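Local coordinates for protein putative hexulose 6 phosphate synthase (Salmonella typhimurium, PDB 3F4W) that is of unknown function but belongs to the orotidine 5'-phosphate decarboxylase / HUMPS family of TIM-barrel proteins, at residues Met1-Ala6 and Pro181-Gly187; Lys61-Gly65 and Val86-Thr91; Gln105-Ile111 and Ala128-His134; Val173-Leu178 and Val206-His210. One frame throughout, in Å; residues are numbered along the deposited sequence.

Interaction 1. Residues Met1-Ala6 and Pro181-Gly187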
loop_
_atom_site.group_PDB
_atom_site.type_symbol
_atom_site.label_atom_id
_atom_site.label_comp_id
_atom_site.label_asym_id
_atom_site.label_seq_id
_atom_site.Cartn_x
_atom_site.Cartn_y
_atom_site.Cartn_z
ATOM N N MET A 1 -11.127 -24.467 8.058
ATOM C CA MET A 1 -10.417 -23.334 7.483
ATOM C C MET A 1 -11.228 -22.668 6.379
ATOM O O MET A 1 -11.894 -23.338 5.592
ATOM C CB MET A 1 -9.046 -23.764 6.958
ATOM C CG MET A 1 -9.081 -24.923 5.987
ATOM S SD MET A 1 -7.450 -25.655 5.758
ATOM C CE MET A 1 -7.151 -26.373 7.376
ATOM N N LYS A 2 -11.151 -21.343 6.330
ATOM C CA LYS A 2 -11.949 -20.546 5.410
ATOM C C LYS A 2 -11.279 -20.385 4.054
ATOM O O LYS A 2 -10.055 -20.385 3.956
ATOM C CB LYS A 2 -12.195 -19.159 6.002
ATOM C CG LYS A 2 -12.971 -19.149 7.306
ATOM C CD LYS A 2 -13.176 -17.721 7.782
ATOM C CE LYS A 2 -14.076 -17.646 9.003
ATOM N NZ LYS A 2 -14.180 -16.244 9.512
ATOM N N LEU A 3 -12.088 -20.237 3.011
ATOM C CA LEU A 3 -11.575 -19.902 1.689
ATOM C C LEU A 3 -11.735 -18.411 1.414
ATOM O O LEU A 3 -12.849 -17.898 1.337
ATOM C CB LEU A 3 -12.271 -20.718 0.599
ATOM C CG LEU A 3 -11.919 -20.332 -0.840
ATOM C CD1 LEU A 3 -10.408 -20.325 -1.049
ATOM C CD2 LEU A 3 -12.597 -21.260 -1.841
ATOM N N GLN A 4 -10.611 -17.719 1.269
ATOM C CA GLN A 4 -10.621 -16.301 0.936
ATOM C C GLN A 4 -10.256 -16.143 -0.536
ATOM O O GLN A 4 -9.253 -16.690 -0.993
ATOM C CB GLN A 4 -9.634 -15.546 1.828
ATOM C CG GLN A 4 -9.404 -14.097 1.447
ATOM C CD GLN A 4 -8.628 -13.342 2.514
ATOM O OE1 GLN A 4 -8.855 -13.533 3.708
ATOM N NE2 GLN A 4 -7.712 -12.478 2.088
ATOM N N LEU A 5 -11.085 -15.411 -1.277
ATOM C CA LEU A 5 -10.882 -15.214 -2.710
ATOM C C LEU A 5 -10.369 -13.812 -3.039
ATOM O O LEU A 5 -11.082 -12.823 -2.863
ATOM C CB LEU A 5 -12.183 -15.467 -3.474
ATOM C CG LEU A 5 -12.146 -15.182 -4.976
ATOM C CD1 LEU A 5 -11.268 -16.193 -5.699
ATOM C CD2 LEU A 5 -13.548 -15.194 -5.550
ATOM N N ALA A 6 -9.139 -13.732 -3.535
ATOM C CA ALA A 6 -8.560 -12.445 -3.916
ATOM C C ALA A 6 -9.032 -11.971 -5.293
ATOM O O ALA A 6 -8.761 -12.610 -6.308
ATOM C CB ALA A 6 -7.031 -12.510 -3.870
ATOM N N PRO A 181 -3.736 -24.124 8.393
ATOM C CA PRO A 181 -3.945 -22.679 8.525
ATOM C C PRO A 181 -5.414 -22.426 8.836
ATOM O O PRO A 181 -6.236 -23.319 8.636
ATOM C CB PRO A 181 -3.623 -22.138 7.125
ATOM C CG PRO A 181 -3.171 -23.327 6.301
ATOM C CD PRO A 181 -3.660 -24.547 6.987
ATOM N N ASP A 182 -5.744 -21.231 9.309
ATOM C CA ASP A 182 -7.137 -20.879 9.562
ATOM C C ASP A 182 -7.808 -20.356 8.296
ATOM O O ASP A 182 -9.009 -20.545 8.090
ATOM C CB ASP A 182 -7.228 -19.857 10.692
ATOM C CG ASP A 182 -6.661 -20.386 11.989
ATOM O OD1 ASP A 182 -7.346 -21.194 12.649
ATOM O OD2 ASP A 182 -5.528 -19.997 12.351
ATOM N N VAL A 183 -7.027 -19.708 7.441
ATOM C CA VAL A 183 -7.552 -19.186 6.185
ATOM C C VAL A 183 -6.612 -19.506 5.035
ATOM O O VAL A 183 -5.402 -19.290 5.127
ATOM C CB VAL A 183 -7.780 -17.656 6.249
ATOM C CG1 VAL A 183 -8.259 -17.122 4.894
ATOM C CG2 VAL A 183 -8.778 -17.310 7.347
ATOM N N VAL A 184 -7.174 -20.042 3.961
ATOM C CA VAL A 184 -6.429 -20.256 2.734
ATOM C C VAL A 184 -6.897 -19.228 1.707
ATOM O O VAL A 184 -8.092 -19.118 1.423
ATOM C CB VAL A 184 -6.629 -21.681 2.197
ATOM C CG1 VAL A 184 -5.977 -21.831 0.835
ATOM C CG2 VAL A 184 -6.061 -22.695 3.182
ATOM N N ILE A 185 -5.951 -18.458 1.175
ATOM C CA ILE A 185 -6.253 -17.392 0.225
ATOM C C ILE A 185 -5.918 -17.833 -1.199
ATOM O O ILE A 185 -4.820 -18.321 -1.465
ATOM C CB ILE A 185 -5.464 -16.100 0.564
ATOM C CG1 ILE A 185 -5.818 -15.607 1.971
ATOM C CG2 ILE A 185 -5.738 -15.019 -0.466
ATOM C CD1 ILE A 185 -4.769 -14.698 2.598
ATOM N N VAL A 186 -6.873 -17.669 -2.106
ATOM C CA VAL A 186 -6.683 -18.045 -3.501
ATOM C C VAL A 186 -7.166 -16.912 -4.390
ATOM O O VAL A 186 -8.177 -16.271 -4.100
ATOM C CB VAL A 186 -7.445 -19.345 -3.849
ATOM C CG1 VAL A 186 -7.406 -19.607 -5.348
ATOM C CG2 VAL A 186 -6.853 -20.523 -3.091
ATOM N N GLY A 187 -6.431 -16.653 -5.464
ATOM C CA GLY A 187 -6.800 -15.600 -6.388
ATOM C C GLY A 187 -6.788 -16.110 -7.812
ATOM O O GLY A 187 -7.802 -16.596 -8.314
#
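Gln4 and Ile185 lie side by side where the first and last strands of a TIM barrel meet. Strands 2-6 and 183-186 run parallel, 26° apart, and close the eight-stranded sheet. Five backbone hydrogen bonds join them. Lys2 N gives to Asp182 O, and Lys2 O takes from Val184 N. Gln4 N gives to Val184 O, Gln4 O takes from Val186 N, and Ala6 N gives to Val186 O. The Gln4 side chain points the same way as that of Ile185, into the barrel. Its CB sits 3.7 Å from Val183 CG1. CG follows alongside Ile185 CG1. Gln4 CD comes closer, 3.6 Å from Ile185 CG1. With CG anti to the backbone N (chi1 172°) and the chain extended, the amide lies along the isoleucine. At the tip, OE1 rests near Val183 CG1, and NE2 is 3.7 Å from Ile185 CD1. NE2 also gives a hydrogen bond to Glu30, so this buried nitrogen is satisfied. Leu3, Leu5, Val184 and Val186 point to the other face of the sheet. There Leu207 of helix 196-209 packs on Leu3 and Val184. Leu3 CD1 reaches across to Val186 CG2 at 4.1 Å. At the start of the strand the Met1 side chain bends at chi3 (67°) and crosses Pro181 at a slant, with Met1 CE 4.0 Å from Pro181 CD.

Interaction 2. Residues Lys61-Gly65 and Val86-Thr91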
loop_
_atom_site.group_PDB
_atom_site.type_symbol
_atom_site.label_atom_id
_atom_site.label_comp_id
_atom_site.label_asym_id
_atom_site.label_seq_id
_atom_site.Cartn_x
_atom_site.Cartn_y
_atom_site.Cartn_z
ATOM N N LYS A 61 -3.158 -3.156 2.306
ATOM C CA LYS A 61 -1.723 -3.261 2.576
ATOM C C LYS A 61 -1.198 -1.961 3.178
ATOM O O LYS A 61 -0.212 -1.387 2.704
ATOM C CB LYS A 61 -0.945 -3.608 1.302
ATOM C CG LYS A 61 -1.044 -5.066 0.878
ATOM C CD LYS A 61 -0.114 -5.349 -0.294
ATOM C CE LYS A 61 -0.217 -6.792 -0.759
ATOM N NZ LYS A 61 -1.487 -7.042 -1.489
ATOM N N ILE A 62 -1.869 -1.510 4.230
ATOM C CA ILE A 62 -1.545 -0.257 4.894
ATOM C C ILE A 62 -0.093 -0.184 5.371
ATOM O O ILE A 62 0.434 -1.131 5.959
ATOM C CB ILE A 62 -2.496 -0.015 6.079
ATOM C CG1 ILE A 62 -3.931 0.141 5.571
ATOM C CG2 ILE A 62 -2.084 1.222 6.856
ATOM C CD1 ILE A 62 -4.968 0.212 6.675
ATOM N N MET A 63 0.547 0.951 5.105
ATOM C CA MET A 63 1.942 1.158 5.470
ATOM C C MET A 63 2.072 2.375 6.378
ATOM O O MET A 63 3.066 2.537 7.083
ATOM C CB MET A 63 2.788 1.365 4.212
ATOM C CG MET A 63 4.289 1.434 4.464
ATOM S SD MET A 63 4.953 -0.170 4.950
ATOM C CE MET A 63 6.658 0.227 5.357
ATOM N N ASP A 64 1.057 3.231 6.354
ATOM C CA ASP A 64 1.082 4.472 7.115
ATOM C C ASP A 64 -0.338 4.990 7.273
ATOM O O ASP A 64 -1.256 4.512 6.604
ATOM C CB ASP A 64 1.963 5.518 6.413
ATOM C CG ASP A 64 2.239 6.738 7.286
ATOM O OD1 ASP A 64 2.575 7.811 6.738
ATOM O OD2 ASP A 64 2.116 6.624 8.523
ATOM N N GLY A 65 -0.517 5.966 8.157
ATOM C CA GLY A 65 -1.824 6.548 8.400
ATOM C C GLY A 65 -2.805 5.471 8.804
ATOM O O GLY A 65 -3.942 5.442 8.335
ATOM N N VAL A 86 5.787 -5.323 7.643
ATOM C CA VAL A 86 7.057 -4.608 7.557
ATOM C C VAL A 86 6.946 -3.159 8.022
ATOM O O VAL A 86 7.954 -2.470 8.142
ATOM C CB VAL A 86 7.660 -4.643 6.130
ATOM C CG1 VAL A 86 8.120 -6.051 5.783
ATOM C CG2 VAL A 86 6.664 -4.132 5.108
ATOM N N THR A 87 5.726 -2.698 8.284
ATOM C CA THR A 87 5.536 -1.322 8.733
ATOM C C THR A 87 5.807 -1.171 10.228
ATOM O O THR A 87 6.013 -2.154 10.938
ATOM C CB THR A 87 4.127 -0.783 8.409
ATOM O OG1 THR A 87 4.141 0.649 8.488
ATOM C CG2 THR A 87 3.094 -1.330 9.386
ATOM N N ASP A 88 5.801 0.070 10.700
ATOM C CA ASP A 88 6.097 0.361 12.098
ATOM C C ASP A 88 5.004 -0.195 13.007
ATOM O O ASP A 88 3.828 -0.226 12.633
ATOM C CB ASP A 88 6.243 1.874 12.293
ATOM C CG ASP A 88 6.936 2.237 13.594
ATOM O OD1 ASP A 88 8.079 2.747 13.536
ATOM O OD2 ASP A 88 6.344 2.013 14.671
ATOM N N VAL A 89 5.389 -0.639 14.199
ATOM C CA VAL A 89 4.414 -1.155 15.157
ATOM C C VAL A 89 3.346 -0.121 15.514
ATOM O O VAL A 89 2.205 -0.483 15.803
ATOM C CB VAL A 89 5.083 -1.684 16.443
ATOM C CG1 VAL A 89 5.863 -2.929 16.137
ATOM C CG2 VAL A 89 5.994 -0.629 17.050
ATOM N N LEU A 90 3.723 1.154 15.502
ATOM C CA LEU A 90 2.783 2.257 15.713
ATOM C C LEU A 90 1.606 2.167 14.750
ATOM O O LEU A 90 0.448 2.331 15.139
ATOM C CB LEU A 90 3.492 3.599 15.491
ATOM C CG LEU A 90 4.123 4.357 16.664
ATOM C CD1 LEU A 90 4.352 3.459 17.851
ATOM C CD2 LEU A 90 5.415 5.048 16.224
ATOM N N THR A 91 1.917 1.925 13.482
ATOM C CA THR A 91 0.900 1.829 12.442
ATOM C C THR A 91 0.039 0.582 12.621
ATOM O O THR A 91 -1.181 0.633 12.487
ATOM C CB THR A 91 1.546 1.837 11.041
ATOM O OG1 THR A 91 2.186 3.099 10.825
ATOM C CG2 THR A 91 0.506 1.617 9.960
HETATM O O HOH W 1 4.754 3.427 9.645
#
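Thr87 reaches across to the backbone of Met63. Its OG1 gives a hydrogen bond of 2.6 Å to Met63 O. The hydroxyl approaches from above the carbonyl plane, 36° out of it, rather than on a lone pair. The torsion turns OG1 toward Met63: it stands anti to the backbone N (chi1 -162°), while CG2 takes the place between N and the carbonyl carbon. The Met63 side chain starts away from Val86-Thr91 but bends back at chi2 (70°). The two side chains run antiparallel past one another. Met63 SD comes 3.6 Å from Thr87 CB, and Met63 CE lies near Thr87 CA. The sulfur also packs loosely on Val86, with Met63 SD 4.3 Å from Val86 CG2.

Thr91 turns its methyl group to the end of strand 55-62. Thr91 CG2 lies 4.1 Å from Ile62 CG2, and the two side chains meet at a slant. A water gives hydrogen bonds to Met63 O and to Thr91 OG1, so Met63 O accepts from both Thr87 and the water. Thr91 OG1 is also bonded to Asp138 of the second subunit. Asp64 accepts from Thr137 N and Asp138 N of that subunit. Asp88 caps the helix that carries Thr91: its OD2 accepts from Leu90 N at 2.9 Å, through the anti lone pair. Its OD1 forms a salt bridge with Arg144 of the second subunit. The contact thus ties together two neighbouring strand-to-helix loops at the C-terminal end of a TIM barrel, here built into a dimer interface.

Interaction 3. Residues Gln105-Ile111 and Ala128-His134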
loop_
_atom_site.group_PDB
_atom_site.type_symbol
_atom_site.label_atom_id
_atom_site.label_comp_id
_atom_site.label_asym_id
_atom_site.label_seq_id
_atom_site.Cartn_x
_atom_site.Cartn_y
_atom_site.Cartn_z
ATOM N N GLN A 105 -11.643 -6.600 12.279
ATOM C CA GLN A 105 -10.381 -7.328 12.384
ATOM C C GLN A 105 -9.292 -6.854 11.429
ATOM O O GLN A 105 -9.535 -6.623 10.245
ATOM C CB GLN A 105 -10.622 -8.828 12.177
ATOM C CG GLN A 105 -9.357 -9.682 12.188
ATOM C CD GLN A 105 -8.844 -9.954 13.588
ATOM O OE1 GLN A 105 -9.609 -10.313 14.483
ATOM N NE2 GLN A 105 -7.541 -9.785 13.784
ATOM N N VAL A 106 -8.086 -6.727 11.965
ATOM C CA VAL A 106 -6.905 -6.428 11.170
ATOM C C VAL A 106 -6.131 -7.712 10.858
ATOM O O VAL A 106 -5.955 -8.575 11.719
ATOM C CB VAL A 106 -5.980 -5.437 11.901
ATOM C CG1 VAL A 106 -4.563 -5.482 11.316
ATOM C CG2 VAL A 106 -6.559 -4.026 11.845
ATOM N N VAL A 107 -5.689 -7.835 9.614
ATOM C CA VAL A 107 -4.837 -8.939 9.205
ATOM C C VAL A 107 -3.461 -8.382 8.859
ATOM O O VAL A 107 -3.340 -7.505 8.002
ATOM C CB VAL A 107 -5.405 -9.655 7.966
ATOM C CG1 VAL A 107 -4.413 -10.689 7.459
ATOM C CG2 VAL A 107 -6.749 -10.300 8.290
ATOM N N VAL A 108 -2.424 -8.866 9.533
ATOM C CA VAL A 108 -1.075 -8.394 9.248
ATOM C C VAL A 108 -0.470 -9.244 8.137
ATOM O O VAL A 108 -0.223 -10.435 8.323
ATOM C CB VAL A 108 -0.164 -8.446 10.487
ATOM C CG1 VAL A 108 1.183 -7.800 10.177
ATOM C CG2 VAL A 108 -0.823 -7.753 11.664
ATOM N N ASP A 109 -0.261 -8.632 6.975
ATOM C CA ASP A 109 0.302 -9.330 5.824
ATOM C C ASP A 109 1.817 -9.324 5.923
ATOM O O ASP A 109 2.448 -8.268 5.879
ATOM C CB ASP A 109 -0.155 -8.663 4.526
ATOM C CG ASP A 109 0.331 -9.393 3.283
ATOM O OD1 ASP A 109 -0.294 -9.224 2.219
ATOM O OD2 ASP A 109 1.331 -10.131 3.355
ATOM N N MET A 110 2.395 -10.514 6.046
ATOM C CA MET A 110 3.815 -10.661 6.336
ATOM C C MET A 110 4.678 -10.730 5.085
ATOM O O MET A 110 5.816 -11.190 5.138
ATOM C CB MET A 110 4.041 -11.917 7.179
ATOM C CG MET A 110 3.232 -11.929 8.456
ATOM S SD MET A 110 3.782 -10.650 9.592
ATOM C CE MET A 110 5.375 -11.308 10.060
ATOM N N ILE A 111 4.142 -10.273 3.961
ATOM C CA ILE A 111 4.904 -10.285 2.718
ATOM C C ILE A 111 6.228 -9.526 2.875
ATOM O O ILE A 111 6.268 -8.439 3.450
ATOM C CB ILE A 111 4.076 -9.723 1.537
ATOM C CG1 ILE A 111 4.879 -9.784 0.234
ATOM C CG2 ILE A 111 3.610 -8.298 1.823
ATOM C CD1 ILE A 111 4.127 -9.238 -0.960
ATOM N N ALA A 128 -1.140 -8.052 17.760
ATOM C CA ALA A 128 -1.596 -8.606 16.489
ATOM C C ALA A 128 -2.196 -9.996 16.671
ATOM O O ALA A 128 -1.589 -10.879 17.276
ATOM C CB ALA A 128 -0.470 -8.628 15.464
ATOM N N ASP A 129 -3.386 -10.171 16.106
ATOM C CA ASP A 129 -4.273 -11.281 16.405
ATOM C C ASP A 129 -4.380 -12.238 15.223
ATOM O O ASP A 129 -4.775 -13.394 15.378
ATOM C CB ASP A 129 -5.663 -10.709 16.700
ATOM C CG ASP A 129 -6.390 -11.469 17.774
ATOM O OD1 ASP A 129 -6.150 -12.686 17.907
ATOM O OD2 ASP A 129 -7.204 -10.847 18.489
ATOM N N MET A 130 -4.046 -11.742 14.038
ATOM C CA MET A 130 -4.196 -12.514 12.813
ATOM C C MET A 130 -3.104 -12.138 11.829
ATOM O O MET A 130 -2.940 -10.962 11.493
ATOM C CB MET A 130 -5.566 -12.249 12.196
ATOM C CG MET A 130 -5.870 -13.065 10.952
ATOM S SD MET A 130 -7.641 -13.085 10.609
ATOM C CE MET A 130 -7.685 -14.111 9.140
ATOM N N LEU A 131 -2.364 -13.138 11.365
ATOM C CA LEU A 131 -1.215 -12.907 10.501
ATOM C C LEU A 131 -1.356 -13.739 9.240
ATOM O O LEU A 131 -1.822 -14.877 9.284
ATOM C CB LEU A 131 0.082 -13.290 11.220
ATOM C CG LEU A 131 0.253 -12.818 12.667
ATOM C CD1 LEU A 131 1.452 -13.501 13.325
ATOM C CD2 LEU A 131 0.371 -11.293 12.744
ATOM N N ALA A 132 -0.938 -13.175 8.117
ATOM C CA ALA A 132 -1.010 -13.875 6.848
ATOM C C ALA A 132 0.388 -14.016 6.293
ATOM O O ALA A 132 1.065 -13.014 6.068
ATOM C CB ALA A 132 -1.883 -13.104 5.868
ATOM N N VAL A 133 0.838 -15.247 6.083
ATOM C CA VAL A 133 2.077 -15.431 5.348
ATOM C C VAL A 133 1.713 -15.275 3.882
ATOM O O VAL A 133 0.666 -15.748 3.440
ATOM C CB VAL A 133 2.757 -16.801 5.617
ATOM C CG1 VAL A 133 2.231 -17.424 6.902
ATOM C CG2 VAL A 133 2.582 -17.738 4.440
ATOM N N HIS A 134 2.563 -14.584 3.136
ATOM C CA HIS A 134 2.213 -14.181 1.786
ATOM C C HIS A 134 3.433 -14.049 0.887
ATOM O O HIS A 134 4.287 -13.193 1.101
ATOM C CB HIS A 134 1.456 -12.852 1.832
ATOM C CG HIS A 134 0.828 -12.466 0.531
ATOM N ND1 HIS A 134 0.304 -11.212 0.304
ATOM C CD2 HIS A 134 0.647 -13.164 -0.615
ATOM C CE1 HIS A 134 -0.183 -11.158 -0.923
ATOM N NE2 HIS A 134 0.015 -12.328 -1.502
HETATM O O HOH W 2 -9.644 -10.117 17.355
HETATM O O HOH W 3 -3.975 -8.691 13.865
HETATM O O HOH W 4 5.150 -13.978 4.253
#
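A buried carboxylate grips a histidine ring across two neighbouring strands. His134 ND1 gives a hydrogen bond of 2.8 Å to Asp109 OD1. The N-H...O angle is 162°. OD1 is met on its syn side, and the oxygen lies near the ring plane, at the edge of the imidazole. The carboxylate and ring planes are turned 33° apart. The other oxygen, OD2, accepts from Ile111 N in an Asx turn. This second bond helps to fix the rotation of the carboxylate. The ring is thus bonded at ND1 by Asp109, and at NE2 by a malonate ion, probably from the crystallisation liquor.

The strands are 105-109 and 130-134 of a TIM barrel. They are parallel and belong to one beta-alpha-beta unit, with helix 116-126 as the crossover. Val108 N gives to Met130 O, Val108 O takes from Ala132 N, and Met110 N gives to Ala132 O. Val107 points into the barrel with Met130 and Ala132. Its CG2 touches Met130 SD at 3.7 Å, and its CG1 lies 3.8 Å from Ala132 CB. The Met130 chain is extended, with CG anti to the backbone N (chi1 -177°), which carries the sulfur past the valine. Val108 and Leu131 face the surrounding helices. They lie side by side, with Val108 CB 3.7 Å from Leu131 CD2. At the start of the strands Gln105 bends at chi2, and NE2 gives a hydrogen bond to Val106 O. A water joins Gln105 OE1 to Asp129 OD2.

Interaction 4. Residues Val173-Leu178 and Val206-His210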
loop_
_atom_site.group_PDB
_atom_site.type_symbol
_atom_site.label_atom_id
_atom_site.label_comp_id
_atom_site.label_asym_id
_atom_site.label_seq_id
_atom_site.Cartn_x
_atom_site.Cartn_y
_atom_site.Cartn_z
ATOM N N VAL A 173 -3.403 -27.057 -3.010
ATOM C CA VAL A 173 -4.114 -26.661 -1.799
ATOM C C VAL A 173 -3.995 -27.695 -0.674
ATOM O O VAL A 173 -3.935 -27.337 0.504
ATOM C CB VAL A 173 -5.603 -26.341 -2.082
ATOM C CG1 VAL A 173 -6.302 -27.535 -2.723
ATOM C CG2 VAL A 173 -6.308 -25.915 -0.799
ATOM N N LYS A 174 -3.943 -28.975 -1.024
ATOM C CA LYS A 174 -3.840 -30.005 0.006
ATOM C C LYS A 174 -2.558 -29.890 0.837
ATOM O O LYS A 174 -2.579 -30.085 2.054
ATOM C CB LYS A 174 -3.966 -31.406 -0.592
ATOM C CG LYS A 174 -4.114 -32.495 0.460
ATOM C CD LYS A 174 -3.970 -33.875 -0.153
ATOM C CE LYS A 174 -3.968 -34.955 0.911
ATOM N NZ LYS A 174 -3.647 -36.290 0.329
ATOM N N ASP A 175 -1.444 -29.578 0.182
ATOM C CA ASP A 175 -0.177 -29.376 0.886
ATOM C C ASP A 175 -0.354 -28.390 2.032
ATOM O O ASP A 175 0.176 -28.583 3.124
ATOM C CB ASP A 175 0.896 -28.848 -0.068
ATOM C CG ASP A 175 1.223 -29.826 -1.182
ATOM O OD1 ASP A 175 1.870 -29.414 -2.170
ATOM O OD2 ASP A 175 0.835 -31.006 -1.070
ATOM N N TYR A 176 -1.105 -27.327 1.771
ATOM C CA TYR A 176 -1.296 -26.256 2.740
ATOM C C TYR A 176 -2.336 -26.607 3.788
ATOM O O TYR A 176 -2.150 -26.323 4.971
ATOM C CB TYR A 176 -1.671 -24.956 2.023
ATOM C CG TYR A 176 -0.530 -24.423 1.190
ATOM C CD1 TYR A 176 0.433 -23.589 1.750
ATOM C CD2 TYR A 176 -0.394 -24.781 -0.144
ATOM C CE1 TYR A 176 1.490 -23.113 0.997
ATOM C CE2 TYR A 176 0.659 -24.312 -0.905
ATOM C CZ TYR A 176 1.599 -23.478 -0.329
ATOM O OH TYR A 176 2.650 -23.013 -1.082
ATOM N N ALA A 177 -3.428 -27.222 3.349
ATOM C CA ALA A 177 -4.515 -27.579 4.248
ATOM C C ALA A 177 -4.018 -28.507 5.349
ATOM O O ALA A 177 -4.396 -28.363 6.514
ATOM C CB ALA A 177 -5.651 -28.232 3.473
ATOM N N LEU A 178 -3.165 -29.454 4.971
ATOM C CA LEU A 178 -2.610 -30.424 5.917
ATOM C C LEU A 178 -1.882 -29.766 7.079
ATOM O O LEU A 178 -1.788 -30.342 8.161
ATOM C CB LEU A 178 -1.659 -31.390 5.207
ATOM C CG LEU A 178 -2.305 -32.530 4.418
ATOM C CD1 LEU A 178 -1.322 -33.142 3.430
ATOM C CD2 LEU A 178 -2.855 -33.587 5.366
ATOM N N VAL A 206 -11.308 -29.457 -0.509
ATOM C CA VAL A 206 -10.122 -29.860 0.235
ATOM C C VAL A 206 -10.122 -29.233 1.620
ATOM O O VAL A 206 -9.822 -29.902 2.611
ATOM C CB VAL A 206 -8.831 -29.491 -0.510
ATOM C CG1 VAL A 206 -7.614 -29.775 0.359
ATOM C CG2 VAL A 206 -8.749 -30.257 -1.823
ATOM N N LEU A 207 -10.469 -27.952 1.693
ATOM C CA LEU A 207 -10.509 -27.255 2.974
ATOM C C LEU A 207 -11.527 -27.887 3.921
ATOM O O LEU A 207 -11.298 -27.966 5.129
ATOM C CB LEU A 207 -10.819 -25.770 2.776
ATOM C CG LEU A 207 -9.894 -25.016 1.815
ATOM C CD1 LEU A 207 -10.203 -23.530 1.819
ATOM C CD2 LEU A 207 -8.436 -25.260 2.178
ATOM N N LEU A 208 -12.648 -28.342 3.369
ATOM C CA LEU A 208 -13.671 -29.003 4.175
ATOM C C LEU A 208 -13.256 -30.415 4.574
ATOM O O LEU A 208 -13.652 -30.913 5.628
ATOM C CB LEU A 208 -15.008 -29.046 3.430
ATOM C CG LEU A 208 -15.771 -27.728 3.345
ATOM C CD1 LEU A 208 -17.061 -27.920 2.569
ATOM C CD2 LEU A 208 -16.056 -27.196 4.742
ATOM N N GLN A 209 -12.464 -31.059 3.722
ATOM C CA GLN A 209 -12.040 -32.434 3.966
ATOM C C GLN A 209 -10.992 -32.498 5.073
ATOM O O GLN A 209 -10.665 -33.574 5.574
ATOM C CB GLN A 209 -11.532 -33.083 2.673
ATOM C CG GLN A 209 -12.659 -33.465 1.711
ATOM C CD GLN A 209 -12.163 -33.981 0.373
ATOM O OE1 GLN A 209 -11.026 -33.722 -0.022
ATOM N NE2 GLN A 209 -13.023 -34.717 -0.336
ATOM N N HIS A 210 -10.482 -31.334 5.460
ATOM C CA HIS A 210 -9.534 -31.238 6.564
ATOM C C HIS A 210 -10.149 -30.489 7.739
ATOM O O HIS A 210 -9.985 -29.278 7.880
ATOM C CB HIS A 210 -8.233 -30.579 6.110
ATOM C CG HIS A 210 -7.442 -31.415 5.156
ATOM N ND1 HIS A 210 -6.451 -32.280 5.569
ATOM C CD2 HIS A 210 -7.507 -31.537 3.809
ATOM C CE1 HIS A 210 -5.935 -32.889 4.519
ATOM N NE2 HIS A 210 -6.558 -32.457 3.437
#
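Ala177 puts its methyl group over one face of the His210 ring. This is a CH-pi contact, with Ala177 CB 4.2 Å from the ring centroid and 27° off the ring normal. Leu178 CD2 also lies beside His210 CE1, but the distance is doubtful because the ring is poorly ordered. Lys174 CG approaches the same ring at NE2, 3.9 Å away, and the lysine chain runs on at about a right angle to the histidine.

Beside the ring the contact is wholly apolar. Val206 CG1 stands anti to its backbone N (chi1 173°), which sets it against Lys174 CA and 4.0 Å from Ala177 CB. Its other methyl, CG2, meets Val173 CG1 tip to tip at 3.8 Å. Val173 CG2 turns instead to Leu207, where it lies 3.7 Å from CD2. No hydrogen bond crosses between the segments. In the TIM barrel these are the outer helices that flank the last strand in the chain: helix 173-177 comes before strand 183-186, and helix 196-209 follows it after the short helix 188-191.

Further out, Met1 packs on both Ala177 and Leu207, beneath the helix pair at the barrel wall. Tyr176 turns to another side of its helix and packs on Pro146, Ile147, Leu150 and Ile168. Within helix 173-177, Ala177 N is hydrogen-bonded to Val173 O, so the two residues sit one turn apart on the same side of the helix.

In the fold
Interactions 1 and 3 are two strand pairs of the same closed barrel, their centres 13 Å apart. They touch inside it, where Val183 CG2 meets Met130 CE at 3.8 Å. Interaction 4 packs on the outside of interaction 1, with Val184 CG2 3.6 Å from Leu207 CD2. Interaction 2 touches interaction 3 where Lys61 CE lies 3.8 Å from Asp109 OD1. His134 of interaction 3 and Gly187 of interaction 1 each have a malonate ion about 3 Å away, between nearest atoms. Malonate probably comes from the crystallisation liquor, but it may mark a pocket. Interaction 4 lies remote from interaction 2, with centres 32 Å apart.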